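PDB 2HLY: hypothetical protein Atu2299 from Agrobacterium tumefaciens, which is of unknown function but belongs to a family grouped with the papain-like (clan CA) cysteine peptidases, to which it is probably related in fold. Local coordinates for residues A[180-184]-A[195-199]; A[11-16]-A[173-178]; A[60-64]-A[131-136]. All coordinates share one frame. Residue numbers count along the deposited sequence, not the author numbering.

In the fold
Interactions 1 and 2 are neighbours on one side of the molecule, with centres 14 Å apart. Both involve the chain that leaves helix 160-172: it first packs on helix 10-24 in interaction 2, then enters the hairpin of interaction 1. Met180 joins them directly, its SD lying 3.5 Å from Arg15 NH1 and 3.7 Å from Arg174 N. Interaction 3 belongs to the three-stranded sheet on the opposite side of the chain's centre from interaction 1, with centres 36 Å apart and nearest atoms about 19 Å apart. In sequence it falls between the two halves of interaction 2, whose nearest atoms are about 8 Å from its own.

Interaction 1 of 3, residues A[180-184]-A[195-199]; sequences MAASL and TVPLT
Residues 180-184 and 195-199 run antiparallel, paired Leu184 with Val196 (CA-CA 5.3 Å) and Ser183 with Pro197 (CA-CA 4.0 Å). The first is a hydrogen-bonded pair: Leu184 N to Val196 O is 2.9 Å and Val196 N to Leu184 O 2.8 Å. Pro197, which has no amide hydrogen, sits in the non-hydrogen-bonded pair, where none is needed. Beyond it Leu198 N still donates to Ala182 O (3.0 Å, nearly linear), but Ala182 turns to phi/psi -69/-28 and the ladder stops; a water also donates to Ala182 O (2.9 Å) and bridges it to Leu198 O (3.0 Å). This is the open end of the two-stranded beta hairpin 183-187/193-197, a ribbon at the protein surface laid against helices 160-172 and 10-24. Side chains sort by face. Leu184 (mt) and Val196 (chi1 t) share one face, where Leu184 extends to Val168 and Trp172. On the other, Ser183 CB meets Pro197 CB at 4.4 Å, and Ser183 OG (chi1 p) lies 3.7 Å from Thr195 CG2 (chi1 m). Leu198, also mt, places CD1 3.4 Å from Ala181 O, the carbonyl that accepts a hydrogen bond from Trp172 NE1, and packs against Trp172, Arg18 and Ser22. Met180 adopts chi1 m, chi2 t and chi3 p and reaches Arg15, Val19 and Trp172.

Interaction 2 of 3, residues A[11-16]-A[173-178]; sequences TDYFRI and FRKSPK
Near its N-terminus, helix 10-24 presents Asp12, Arg15 and Ile16 to the non-regular segment 173-178, which runs back along it so that Ile16 is nearest Phe173 (CA-CA 6.5 Å) and Asp12 nearest Lys175 (6.0 Å). Asp12, with chi1 m, divides its carboxylate: OD1 accepts the amide of Ser176 (N to OD1 2.7 Å), while OD2 accepts from a water that also donates to Ser176 O, both at 2.6 Å. Arg15 (chi1 m, chi2 and chi3 t, chi4 -145°) stretches across the segment. Its NH1 serves two carbonyls, Arg174 O at 2.8 Å and Lys178 O at 2.7 Å, and NH2 adds a weak bond to Lys178 O at 3.3 Å. Two further waters make weak bonds to NH2, one bonded also to Pro177 O and the other to Ser176 OG. Ser176 CA covers one guanidinium face, 3.6 Å from Arg15 CZ. The apolar end is built by Phe173 (chi1 t): Ile16 CD1 lies over a face of its ring, Ile16 CG1 approaches CE1 to 3.5 Å, and Arg15 CB meets the ring edge, 3.8 Å from CE1. Helix 31-50 flanks this side; its His49 O accepts from Lys175 NZ, and Lys175 forms a cation-pi contact with Tyr50. Within the segment Lys178 N bonds Lys175 O at 3.0 Å around a cis Ser176-Pro177 peptide, with phi/psi -58/144 and -94/16 at the two central residues, so that the guanidinium of a helical arginine bridges Arg174 O, just before a type VIa cis-proline turn (Lys175 to Lys178), and Lys178 O, at its last residue.

Interaction 3 of 3, residues A[60-64]-A[131-136]; sequences LAAYN and INDLGQ
A buried, mainly apolar contact lays the loop 131-136, which leads into strand 140-144, over one face of the three-stranded antiparallel sheet at its central strand, 60-65. Residues 60-64 have regular beta conformation, so Leu60, Ala62 and Asn64 turn toward the loop while Ala61 and Tyr63 turn away. The nearest CA pairs are Ala62 with Ile131 (6.3 Å) and Asn64 with Leu134 (5.7 Å). Ile131, with chi1 p and chi2 t, sets CG2 3.9 Å from Leu60 CD2 and 4.0 Å from Ala62 CB. Leu134 (mt) drops its side chain onto the same alanine, CD1 to Ala62 CB being 3.6 Å; the small methyl lets both loop side chains come close to the strand. One direct hydrogen bond fixes the far end: Asn64, chi1 t, donates from ND2 to Leu134 O at 2.8 Å and nearly linear, while its OD1 accepts from Gly67 N in the turn to the next strand. Asn64 CB also lies 3.3 Å from Gln136 O, where the loop swings back to the strand. Leu71 and Val69 of strand 68-72 widen the apolar patch beneath Ile131 and Leu134 respectively. On the reverse face Tyr63 OH hydrogen-bonds Tyr142 OH and the Tyr63 ring meets Phe120 edge-to-face, so strand 60-65, hydrogen-bonded between 68-72 and 140-144, is covered by the loop on one side and approached by strand 120-123 on the other.

Interaction 1 of 3, residues A[180-184]-A[195-199]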
# COMPACT_ATOMS: atom_id res chain seq x y z
N MET A 180 19.41 -5.77 4.64
CA MET A 180 18.28 -6.01 5.56
C MET A 180 18.28 -7.44 6.12
O MET A 180 18.73 -8.37 5.44
CB MET A 180 16.94 -5.75 4.87
CG MET A 180 16.61 -4.27 4.73
SD MET A 180 15.27 -3.93 3.56
CE MET A 180 13.90 -4.82 4.30
N ALA A 181 17.78 -7.62 7.33
CA ALA A 181 17.63 -8.96 7.89
C ALA A 181 16.73 -9.83 7.03
O ALA A 181 15.67 -9.38 6.59
CB ALA A 181 17.07 -8.90 9.31
N ALA A 182 17.16 -11.06 6.77
CA ALA A 182 16.36 -12.02 6.00
C ALA A 182 15.13 -12.46 6.76
O ALA A 182 14.11 -12.86 6.17
CB ALA A 182 17.21 -13.23 5.64
N SER A 183 15.22 -12.42 8.09
CA SER A 183 14.09 -12.74 8.95
C SER A 183 14.29 -12.01 10.27
O SER A 183 15.42 -11.63 10.60
CB SER A 183 13.98 -14.25 9.18
OG SER A 183 15.04 -14.73 9.99
N LEU A 184 13.20 -11.81 10.99
CA LEU A 184 13.25 -11.16 12.29
C LEU A 184 12.55 -11.97 13.35
O LEU A 184 11.57 -12.66 13.06
CB LEU A 184 12.59 -9.78 12.23
CG LEU A 184 13.39 -8.63 11.63
CD1 LEU A 184 12.62 -7.35 11.84
CD2 LEU A 184 14.78 -8.52 12.26
N THR A 195 9.47 -16.18 14.44
CA THR A 195 10.36 -15.75 13.35
C THR A 195 9.51 -15.36 12.15
O THR A 195 8.63 -16.12 11.73
CB THR A 195 11.38 -16.85 12.96
OG1 THR A 195 12.21 -17.14 14.09
CG2 THR A 195 12.28 -16.38 11.81
N VAL A 196 9.76 -14.17 11.62
CA VAL A 196 9.04 -13.70 10.44
C VAL A 196 10.05 -13.53 9.29
O VAL A 196 10.93 -12.69 9.38
CB VAL A 196 8.27 -12.38 10.73
CG1 VAL A 196 7.45 -11.96 9.52
CG2 VAL A 196 7.35 -12.53 11.94
N PRO A 197 9.94 -14.37 8.24
CA PRO A 197 10.85 -14.22 7.11
C PRO A 197 10.36 -13.22 6.08
O PRO A 197 9.15 -13.02 5.95
CB PRO A 197 10.82 -15.61 6.48
CG PRO A 197 9.45 -16.10 6.74
CD PRO A 197 9.00 -15.49 8.04
N LEU A 198 11.28 -12.63 5.34
CA LEU A 198 10.86 -11.84 4.18
C LEU A 198 10.23 -12.76 3.15
O LEU A 198 10.76 -13.85 2.88
CB LEU A 198 12.06 -11.12 3.57
CG LEU A 198 12.60 -9.88 4.29
CD1 LEU A 198 13.96 -9.47 3.69
CD2 LEU A 198 11.61 -8.71 4.27
N THR A 199 9.10 -12.36 2.58
CA THR A 199 8.48 -13.13 1.49
C THR A 199 9.37 -13.06 0.23
O THR A 199 10.26 -12.21 0.13
CB THR A 199 7.03 -12.67 1.21
OG1 THR A 199 7.02 -11.27 0.90
CG2 THR A 199 6.13 -12.92 2.43
O HOH W 1 13.59 -14.43 3.74

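Interaction 2 of 3, residues A[11-16]-A[173-178]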
# COMPACT_ATOMS: atom_id res chain seq x y z
N THR A 11 13.44 0.48 -6.16
CA THR A 11 13.91 -0.66 -5.40
C THR A 11 13.49 -0.55 -3.93
O THR A 11 13.17 -1.56 -3.30
CB THR A 11 15.43 -0.88 -5.57
OG1 THR A 11 15.77 -2.21 -5.15
CG2 THR A 11 16.24 0.19 -4.83
N ASP A 12 13.46 0.67 -3.40
CA ASP A 12 13.09 0.91 -2.00
C ASP A 12 11.57 0.79 -1.80
O ASP A 12 11.09 0.32 -0.76
CB ASP A 12 13.63 2.27 -1.55
CG ASP A 12 15.16 2.27 -1.43
OD1 ASP A 12 15.71 1.22 -1.02
OD2 ASP A 12 15.80 3.29 -1.75
N TYR A 13 10.82 1.21 -2.81
CA TYR A 13 9.38 0.96 -2.81
C TYR A 13 9.12 -0.54 -2.66
O TYR A 13 8.28 -0.97 -1.87
CB TYR A 13 8.77 1.48 -4.10
CG TYR A 13 7.34 1.04 -4.35
CD1 TYR A 13 6.26 1.89 -4.06
CD2 TYR A 13 7.06 -0.20 -4.93
CE1 TYR A 13 4.94 1.49 -4.31
CE2 TYR A 13 5.76 -0.60 -5.18
CZ TYR A 13 4.70 0.25 -4.89
OH TYR A 13 3.43 -0.17 -5.20
N PHE A 14 9.83 -1.36 -3.44
CA PHE A 14 9.66 -2.80 -3.33
C PHE A 14 10.09 -3.33 -1.96
O PHE A 14 9.46 -4.24 -1.43
CB PHE A 14 10.35 -3.53 -4.48
CG PHE A 14 9.65 -3.38 -5.80
CD1 PHE A 14 8.27 -3.52 -5.91
CD2 PHE A 14 10.40 -3.13 -6.97
CE1 PHE A 14 7.63 -3.40 -7.16
CE2 PHE A 14 9.76 -3.01 -8.21
CZ PHE A 14 8.38 -3.15 -8.30
N ARG A 15 11.17 -2.79 -1.39
CA ARG A 15 11.58 -3.17 -0.02
C ARG A 15 10.42 -2.94 0.96
O ARG A 15 10.13 -3.78 1.82
CB ARG A 15 12.79 -2.36 0.43
CG ARG A 15 14.08 -2.82 -0.26
CD ARG A 15 15.29 -2.07 0.30
NE ARG A 15 16.52 -2.66 -0.22
CZ ARG A 15 17.66 -2.77 0.47
NH1 ARG A 15 17.76 -2.31 1.71
NH2 ARG A 15 18.71 -3.34 -0.11
N ILE A 16 9.75 -1.80 0.81
CA ILE A 16 8.65 -1.43 1.72
C ILE A 16 7.48 -2.40 1.55
O ILE A 16 6.96 -2.95 2.52
CB ILE A 16 8.20 0.04 1.52
CG1 ILE A 16 9.33 0.98 1.96
CG2 ILE A 16 6.91 0.32 2.31
CD1 ILE A 16 9.13 2.46 1.55
N PHE A 173 12.90 -2.10 7.60
CA PHE A 173 13.22 -1.37 6.38
C PHE A 173 14.54 -0.61 6.48
O PHE A 173 14.78 0.07 7.47
CB PHE A 173 12.10 -0.39 6.02
CG PHE A 173 12.46 0.52 4.87
CD1 PHE A 173 12.42 0.04 3.56
CD2 PHE A 173 12.91 1.82 5.10
CE1 PHE A 173 12.77 0.86 2.50
CE2 PHE A 173 13.27 2.65 4.05
CZ PHE A 173 13.21 2.17 2.74
N ARG A 174 15.38 -0.74 5.45
CA ARG A 174 16.60 0.06 5.27
C ARG A 174 16.63 0.48 3.81
O ARG A 174 16.23 -0.29 2.94
CB ARG A 174 17.86 -0.75 5.58
CG ARG A 174 17.97 -1.21 7.01
CD ARG A 174 19.12 -2.18 7.24
NE ARG A 174 18.98 -2.71 8.59
CZ ARG A 174 19.65 -2.29 9.66
NH1 ARG A 174 19.42 -2.83 10.85
NH2 ARG A 174 20.58 -1.35 9.54
N LYS A 175 17.11 1.69 3.55
CA LYS A 175 17.25 2.11 2.15
C LYS A 175 18.35 1.30 1.46
O LYS A 175 19.36 0.97 2.07
CB LYS A 175 17.54 3.61 2.03
CG LYS A 175 16.42 4.49 2.52
CD LYS A 175 16.78 5.95 2.44
CE LYS A 175 15.79 6.81 3.18
NZ LYS A 175 16.14 8.24 3.06
N SER A 176 18.13 0.98 0.20
CA SER A 176 19.14 0.30 -0.60
C SER A 176 20.43 1.14 -0.65
O SER A 176 20.36 2.37 -0.69
CB SER A 176 18.62 0.05 -2.02
OG SER A 176 19.55 -0.71 -2.78
N PRO A 177 21.61 0.49 -0.65
CA PRO A 177 21.90 -0.93 -0.68
C PRO A 177 22.10 -1.59 0.68
O PRO A 177 22.66 -2.69 0.75
CB PRO A 177 23.23 -0.96 -1.45
CG PRO A 177 23.93 0.27 -0.97
CD PRO A 177 22.85 1.30 -0.66
N LYS A 178 21.68 -0.95 1.77
CA LYS A 178 21.98 -1.52 3.09
C LYS A 178 21.13 -2.73 3.43
O LYS A 178 20.11 -2.95 2.80
CB LYS A 178 21.59 -0.52 4.20
CG LYS A 178 21.90 0.96 4.03
CD LYS A 178 21.23 1.82 5.14
CE LYS A 178 21.79 1.54 6.56
NZ LYS A 178 21.17 2.40 7.65
O HOH W 2 18.38 3.71 -1.82
O HOH W 3 21.19 -5.16 0.27
O HOH W 4 19.99 -3.38 -3.09

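Interaction 3 of 3, residues A[60-64]-A[131-136]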
# COMPACT_ATOMS: atom_id res chain seq x y z
N LEU A 60 -12.77 5.73 -2.67
CA LEU A 60 -12.90 5.08 -3.97
C LEU A 60 -11.58 5.22 -4.73
O LEU A 60 -11.00 6.31 -4.76
CB LEU A 60 -14.05 5.73 -4.76
CG LEU A 60 -14.35 5.13 -6.13
CD1 LEU A 60 -15.84 5.21 -6.45
CD2 LEU A 60 -13.49 5.79 -7.23
N ALA A 61 -11.11 4.13 -5.34
CA ALA A 61 -9.87 4.18 -6.12
C ALA A 61 -10.02 3.36 -7.38
O ALA A 61 -10.67 2.31 -7.37
CB ALA A 61 -8.68 3.69 -5.31
N ALA A 62 -9.44 3.84 -8.47
CA ALA A 62 -9.48 3.11 -9.75
C ALA A 62 -8.17 3.30 -10.47
O ALA A 62 -7.60 4.38 -10.41
CB ALA A 62 -10.62 3.61 -10.60
N TYR A 63 -7.72 2.26 -11.15
CA TYR A 63 -6.44 2.29 -11.86
C TYR A 63 -6.60 1.66 -13.23
O TYR A 63 -7.30 0.65 -13.36
CB TYR A 63 -5.43 1.42 -11.13
CG TYR A 63 -5.05 1.90 -9.77
CD1 TYR A 63 -4.10 2.92 -9.63
CD2 TYR A 63 -5.59 1.31 -8.61
CE1 TYR A 63 -3.72 3.38 -8.37
CE2 TYR A 63 -5.21 1.76 -7.33
CZ TYR A 63 -4.27 2.79 -7.23
OH TYR A 63 -3.87 3.26 -6.00
N ASN A 64 -5.95 2.23 -14.24
CA ASN A 64 -5.78 1.49 -15.48
C ASN A 64 -4.43 0.81 -15.40
O ASN A 64 -3.40 1.47 -15.37
CB ASN A 64 -5.85 2.42 -16.70
CG ASN A 64 -5.57 1.68 -18.00
OD1 ASN A 64 -4.76 0.74 -18.04
ND2 ASN A 64 -6.24 2.08 -19.08
N ILE A 131 -13.60 7.90 -13.10
CA ILE A 131 -13.38 6.49 -13.43
C ILE A 131 -13.60 6.25 -14.92
O ILE A 131 -13.32 5.17 -15.43
CB ILE A 131 -14.27 5.55 -12.59
CG1 ILE A 131 -15.76 5.79 -12.84
CG2 ILE A 131 -13.96 5.70 -11.10
CD1 ILE A 131 -16.64 4.67 -12.26
N ASN A 132 -14.11 7.28 -15.61
CA ASN A 132 -14.32 7.23 -17.06
C ASN A 132 -13.20 7.88 -17.87
O ASN A 132 -13.27 7.94 -19.11
CB ASN A 132 -15.68 7.85 -17.42
CG ASN A 132 -16.84 7.05 -16.86
OD1 ASN A 132 -17.80 7.62 -16.33
ND2 ASN A 132 -16.76 5.73 -16.95
N ASP A 133 -12.17 8.35 -17.17
CA ASP A 133 -11.03 9.05 -17.78
C ASP A 133 -9.74 8.22 -17.56
O ASP A 133 -8.67 8.78 -17.32
CB ASP A 133 -10.90 10.45 -17.14
CG ASP A 133 -9.78 11.31 -17.77
OD1 ASP A 133 -9.51 11.13 -18.99
OD2 ASP A 133 -9.19 12.14 -17.04
N LEU A 134 -9.85 6.90 -17.64
CA LEU A 134 -8.70 6.03 -17.37
C LEU A 134 -8.24 5.33 -18.64
O LEU A 134 -8.17 4.10 -18.72
CB LEU A 134 -9.03 5.01 -16.27
CG LEU A 134 -9.51 5.63 -14.95
CD1 LEU A 134 -10.04 4.52 -14.05
CD2 LEU A 134 -8.41 6.44 -14.27
N GLY A 135 -7.92 6.13 -19.65
CA GLY A 135 -7.67 5.59 -20.97
C GLY A 135 -6.27 5.08 -21.21
O GLY A 135 -6.03 4.41 -22.22
N GLN A 136 -5.36 5.39 -20.30
CA GLN A 136 -3.94 5.06 -20.48
C GLN A 136 -3.41 4.27 -19.29
O GLN A 136 -3.74 4.56 -18.15
CB GLN A 136 -3.14 6.34 -20.66
CG GLN A 136 -1.68 6.13 -21.02
CD GLN A 136 -0.94 7.43 -21.32
OE1 GLN A 136 -1.16 8.47 -20.68
NE2 GLN A 136 -0.04 7.36 -22.30